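PDB 3RGU: fimbriae-associated protein Fap1 from Streptococcus parasanguinis, which probably serves as a cell-wall-anchored fimbrial adhesin in oral biofilm formation, seen here through the helical alpha subdomain of its major non-repeat unit. Local coordinates for residues A[38-42]-A[67-71]; A[59-64]-A[102-108]. All coordinates share one frame; numbering follows the deposited sequence.

Contact 1. Residues A[38-42]-A[67-71]; sequences AEVLN and TQSQL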
loop_
_atom_site.group_PDB
_atom_site.type_symbol
_atom_site.label_atom_id
_atom_site.label_comp_id
_atom_site.label_asym_id
_atom_site.label_seq_id
_atom_site.Cartn_x
_atom_site.Cartn_y
_atom_site.Cartn_z
ATOM N N ALA A 38 2.590 -3.315 -2.988
ATOM C CA ALA A 38 1.401 -2.895 -2.272
ATOM C C ALA A 38 0.278 -3.872 -2.510
ATOM O O ALA A 38 -0.425 -4.237 -1.571
ATOM C CB ALA A 38 0.987 -1.534 -2.710
ATOM N N GLU A 39 0.127 -4.286 -3.771
ATOM C CA GLU A 39 -0.875 -5.268 -4.184
ATOM C C GLU A 39 -0.765 -6.554 -3.368
ATOM O O GLU A 39 -1.766 -7.106 -2.876
ATOM C CB GLU A 39 -0.710 -5.604 -5.663
ATOM C CG GLU A 39 -1.203 -4.542 -6.612
ATOM C CD GLU A 39 -0.711 -4.743 -8.048
ATOM O OE1 GLU A 39 0.167 -5.610 -8.294
ATOM O OE2 GLU A 39 -1.204 -4.020 -8.946
ATOM N N VAL A 40 0.465 -7.039 -3.226
ATOM C CA VAL A 40 0.679 -8.298 -2.536
ATOM C C VAL A 40 0.343 -8.205 -1.050
ATOM O O VAL A 40 -0.346 -9.079 -0.527
ATOM C CB VAL A 40 2.069 -8.868 -2.812
ATOM C CG1 VAL A 40 2.483 -9.843 -1.717
ATOM C CG2 VAL A 40 2.064 -9.545 -4.167
ATOM N N LEU A 41 0.773 -7.138 -0.388
ATOM C CA LEU A 41 0.419 -6.977 1.010
ATOM C C LEU A 41 -1.067 -6.838 1.180
ATOM O O LEU A 41 -1.640 -7.381 2.111
ATOM C CB LEU A 41 1.101 -5.765 1.607
ATOM C CG LEU A 41 2.575 -5.896 1.972
ATOM C CD1 LEU A 41 2.869 -4.785 2.919
ATOM C CD2 LEU A 41 2.887 -7.213 2.639
ATOM N N ASN A 42 -1.692 -6.101 0.272
ATOM C CA ASN A 42 -3.138 -5.921 0.299
ATOM C C ASN A 42 -3.901 -7.244 0.175
ATOM O O ASN A 42 -4.882 -7.466 0.890
ATOM C CB ASN A 42 -3.580 -4.944 -0.797
ATOM C CG ASN A 42 -3.484 -3.486 -0.363
ATOM O OD1 ASN A 42 -2.917 -3.171 0.676
ATOM N ND2 ASN A 42 -4.055 -2.594 -1.161
ATOM N N THR A 67 -4.071 1.871 2.196
ATOM C CA THR A 67 -3.139 1.406 1.192
ATOM C C THR A 67 -3.871 1.178 -0.119
ATOM O O THR A 67 -3.382 1.543 -1.173
ATOM C CB THR A 67 -2.427 0.150 1.626
ATOM O OG1 THR A 67 -1.840 0.362 2.923
ATOM C CG2 THR A 67 -1.364 -0.176 0.640
ATOM N N GLN A 68 -5.069 0.620 -0.051
ATOM C CA GLN A 68 -5.809 0.336 -1.272
ATOM C C GLN A 68 -6.186 1.623 -1.994
ATOM O O GLN A 68 -6.213 1.674 -3.219
ATOM C CB GLN A 68 -7.058 -0.490 -0.964
ATOM C CG GLN A 68 -7.894 -0.814 -2.178
ATOM C CD GLN A 68 -7.267 -1.884 -3.035
ATOM O OE1 GLN A 68 -6.326 -2.541 -2.609
ATOM N NE2 GLN A 68 -7.789 -2.073 -4.249
ATOM N N SER A 69 -6.459 2.656 -1.213
ATOM C CA SER A 69 -6.916 3.918 -1.730
ATOM C C SER A 69 -5.792 4.620 -2.468
ATOM O O SER A 69 -5.970 5.136 -3.582
ATOM C CB SER A 69 -7.372 4.779 -0.562
ATOM O OG SER A 69 -7.557 6.108 -0.987
ATOM N N GLN A 70 -4.635 4.630 -1.812
ATOM C CA GLN A 70 -3.446 5.289 -2.299
ATOM C C GLN A 70 -2.924 4.573 -3.539
ATOM O O GLN A 70 -2.544 5.201 -4.518
ATOM C CB GLN A 70 -2.410 5.292 -1.181
ATOM C CG GLN A 70 -1.122 6.010 -1.501
ATOM C CD GLN A 70 -1.338 7.398 -2.061
ATOM O OE1 GLN A 70 -2.229 8.126 -1.626
ATOM N NE2 GLN A 70 -0.515 7.771 -3.038
ATOM N N LEU A 71 -2.929 3.249 -3.496
ATOM C CA LEU A 71 -2.531 2.444 -4.635
ATOM C C LEU A 71 -3.331 2.782 -5.863
ATOM O O LEU A 71 -2.781 2.830 -6.948
ATOM C CB LEU A 71 -2.721 0.969 -4.329
ATOM C CG LEU A 71 -2.454 -0.030 -5.451
ATOM C CD1 LEU A 71 -0.979 -0.298 -5.554
ATOM C CD2 LEU A 71 -3.178 -1.323 -5.153
#
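The two amides of N42 and Q68 meet with their planes 37° apart. N42 ND2 gives Q68 OE1 a weak hydrogen bond of 2.7 Å, bent to an N-H...O angle of 129°. Q68 OE1 lies to one side of the N42 amide plane and the methyl CG2 of T67 to the other, this methyl 3.4 Å from N42 OD1. Methyl CD2 of L71 lies on the same side as the threonine methyl, farther off at 4.3 Å from N42 ND2. At its oxygen edge, nearly in plane, the amide meets L102 of helix 85-109. Q68 starts on the flank of its helix, CG anti to the backbone N, and a bend after CG carries the amide back to N42. The hydroxyl of T67 faces its own helix, bonded to S63 O, and its methyl is left to meet N42. Beyond the amides the contact is apolar: CB of A38 touches L71 CD1 at 3.7 Å, and L71 CD2 packs 4.0 Å from E39 CG, these two side chains at about a right angle. Segment axes 10.2 Å apart, running at 153°, with A38, T67 and the buried side chain of N42 between them, are those of an antiparallel helical hairpin within a three-helix bundle.

Contact 2. Residues A[59-64]-A[102-108]; sequences ELMKSL and LGNELIK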
loop_
_atom_site.group_PDB
_atom_site.type_symbol
_atom_site.label_atom_id
_atom_site.label_comp_id
_atom_site.label_asym_id
_atom_site.label_seq_id
_atom_site.Cartn_x
_atom_site.Cartn_y
_atom_site.Cartn_z
ATOM N N GLU A 59 -8.532 -2.635 13.023
ATOM C CA GLU A 59 -7.184 -2.062 12.950
ATOM C C GLU A 59 -6.527 -2.331 11.607
ATOM O O GLU A 59 -5.880 -1.459 10.994
ATOM C CB GLU A 59 -6.293 -2.656 14.031
ATOM C CG GLU A 59 -4.904 -2.069 14.070
ATOM C CD GLU A 59 -4.048 -2.648 15.193
ATOM O OE1 GLU A 59 -4.522 -3.546 15.933
ATOM O OE2 GLU A 59 -2.886 -2.205 15.323
ATOM N N LEU A 60 -6.690 -3.566 11.161
ATOM C CA LEU A 60 -6.108 -3.975 9.917
ATOM C C LEU A 60 -6.835 -3.253 8.796
ATOM O O LEU A 60 -6.223 -2.742 7.869
ATOM C CB LEU A 60 -6.215 -5.485 9.747
ATOM C CG LEU A 60 -5.571 -6.025 8.473
ATOM C CD1 LEU A 60 -4.052 -5.925 8.545
ATOM C CD2 LEU A 60 -6.020 -7.457 8.198
ATOM N N MET A 61 -8.152 -3.203 8.894
ATOM C CA MET A 61 -8.944 -2.641 7.825
ATOM C C MET A 61 -8.537 -1.184 7.590
ATOM O O MET A 61 -8.419 -0.748 6.438
ATOM C CB MET A 61 -10.438 -2.813 8.122
ATOM C CG MET A 61 -11.387 -2.332 7.038
ATOM S SD MET A 61 -11.127 -2.943 5.346
ATOM C CE MET A 61 -11.249 -4.700 5.612
ATOM N N LYS A 62 -8.270 -0.452 8.671
ATOM C CA LYS A 62 -7.939 0.966 8.554
ATOM C C LYS A 62 -6.670 1.125 7.721
ATOM O O LYS A 62 -6.613 1.958 6.811
ATOM C CB LYS A 62 -7.802 1.648 9.917
ATOM C CG LYS A 62 -9.098 1.729 10.737
ATOM C CD LYS A 62 -8.966 2.605 11.996
ATOM C CE LYS A 62 -9.549 1.923 13.243
ATOM N NZ LYS A 62 -10.127 2.837 14.294
ATOM N N SER A 63 -5.668 0.294 7.970
ATOM C CA SER A 63 -4.464 0.451 7.175
ATOM C C SER A 63 -4.591 -0.167 5.800
ATOM O O SER A 63 -4.009 0.335 4.850
ATOM C CB SER A 63 -3.200 -0.012 7.899
ATOM O OG SER A 63 -3.344 -1.341 8.284
ATOM N N LEU A 64 -5.354 -1.242 5.692
ATOM C CA LEU A 64 -5.575 -1.839 4.391
ATOM C C LEU A 64 -6.302 -0.861 3.487
ATOM O O LEU A 64 -5.847 -0.608 2.378
ATOM C CB LEU A 64 -6.360 -3.144 4.486
ATOM C CG LEU A 64 -6.861 -3.718 3.150
ATOM C CD1 LEU A 64 -5.727 -4.204 2.283
ATOM C CD2 LEU A 64 -7.844 -4.831 3.376
ATOM N N LEU A 102 1.175 -1.125 6.741
ATOM C CA LEU A 102 0.404 -2.335 6.587
ATOM C C LEU A 102 1.258 -3.533 6.940
ATOM O O LEU A 102 0.779 -4.468 7.580
ATOM C CB LEU A 102 -0.070 -2.463 5.149
ATOM C CG LEU A 102 -0.966 -3.647 4.800
ATOM C CD1 LEU A 102 -2.235 -3.643 5.655
ATOM C CD2 LEU A 102 -1.297 -3.625 3.308
ATOM N N GLY A 103 2.524 -3.495 6.530
ATOM C CA GLY A 103 3.497 -4.527 6.894
ATOM C C GLY A 103 3.592 -4.699 8.398
ATOM O O GLY A 103 3.432 -5.800 8.920
ATOM N N ASN A 104 3.817 -3.601 9.105
ATOM C CA ASN A 104 3.974 -3.680 10.549
ATOM C C ASN A 104 2.713 -4.169 11.217
ATOM O O ASN A 104 2.779 -4.895 12.202
ATOM C CB ASN A 104 4.410 -2.341 11.147
ATOM C CG ASN A 104 5.705 -1.825 10.544
ATOM O OD1 ASN A 104 5.865 -0.621 10.361
ATOM N ND2 ASN A 104 6.633 -2.731 10.228
ATOM N N GLU A 105 1.570 -3.773 10.668
ATOM C CA GLU A 105 0.287 -4.215 11.184
ATOM C C GLU A 105 0.180 -5.732 11.041
ATOM O O GLU A 105 -0.214 -6.430 11.978
ATOM C CB GLU A 105 -0.851 -3.514 10.451
ATOM C CG GLU A 105 -2.234 -3.859 10.974
ATOM C CD GLU A 105 -2.443 -3.462 12.427
ATOM O OE1 GLU A 105 -1.945 -2.394 12.848
ATOM O OE2 GLU A 105 -3.120 -4.224 13.150
ATOM N N LEU A 106 0.564 -6.235 9.872
ATOM C CA LEU A 106 0.557 -7.667 9.613
ATOM C C LEU A 106 1.472 -8.450 10.558
ATOM O O LEU A 106 1.085 -9.502 11.072
ATOM C CB LEU A 106 0.922 -7.947 8.160
ATOM C CG LEU A 106 -0.232 -7.858 7.172
ATOM C CD1 LEU A 106 0.309 -7.949 5.753
ATOM C CD2 LEU A 106 -1.267 -8.947 7.438
ATOM N N ILE A 107 2.675 -7.929 10.777
ATOM C CA ILE A 107 3.620 -8.516 11.720
ATOM C C ILE A 107 3.076 -8.430 13.149
ATOM O O ILE A 107 3.160 -9.386 13.909
ATOM C CB ILE A 107 5.003 -7.833 11.606
ATOM C CG1 ILE A 107 5.720 -8.320 10.347
ATOM C CG2 ILE A 107 5.863 -8.109 12.826
ATOM C CD1 ILE A 107 6.795 -7.383 9.849
ATOM N N LYS A 108 2.493 -7.291 13.503
ATOM C CA LYS A 108 1.939 -7.099 14.838
ATOM C C LYS A 108 0.853 -8.129 15.211
ATOM O O LYS A 108 0.592 -8.342 16.387
ATOM C CB LYS A 108 1.386 -5.679 14.969
ATOM C CG LYS A 108 1.285 -5.157 16.383
ATOM C CD LYS A 108 0.394 -3.928 16.446
ATOM C CE LYS A 108 -0.067 -3.672 17.873
ATOM N NZ LYS A 108 -1.013 -2.535 17.943
#
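K108 NZ forms a salt bridge with E59 OE2 at 3.2 Å, approaching the syn lone pair, the side of the other carboxylate oxygen. Both chains are extended beyond CG and span the gap between the helices near the C-terminal end of helix 85-109. E105 brings its carboxylate up to the same group of E59, but the detail of this acid pair is doubtful at this resolution. The ammonium group of K108 would probably offset part of the negative charge gathered here. In E105, CG is anti to the backbone N (chi1 -177°) and lies 3.7 Å from L60 CD1, and the bend beyond it turns the carboxylate to E59. One turn further along helix 54-79, S63 OG turns back to L60 O (3.2 Å), a carbonyl that also accepts the backbone N of L64. The S63 hydroxyl oxygen lies against the methyl L102 CD1 at 3.7 Å. Next to the polar groups come the leucines: CD1 of L60 touches both L102 CD1 (4.1 Å) and L106 CD2 (4.3 Å), and L102 CD1 also meets CB of L64. The two segments run antiparallel at 161°, their axes 9.6 Å apart. Helix 32-50 is the third partner, with L41 against L102 and N42 against L64, so L64 and L102 lie where the three helices meet.

Overall arrangement
Contacts 1 and 2 lie about 11 Å apart, centre to centre, and share helix 54-79, which meets helix 32-50 through residues 67-71 and helix 85-109 through residues 59-64. Along the chain the segments alternate: 38-42, 59-64, 67-71, 102-108. The two interfaces touch directly, L41 of contact 1 also reaching G103 of contact 2, so the three helices close on one core, mostly leucine with the amide of N42 within it. Contact 1 sits about 3 Å from the centre of the chain; contact 2 lies about 10 Å out and carries its charged groups at a partly exposed edge. Both pairs run antiparallel, consistent with an up-down-up three-helix bundle.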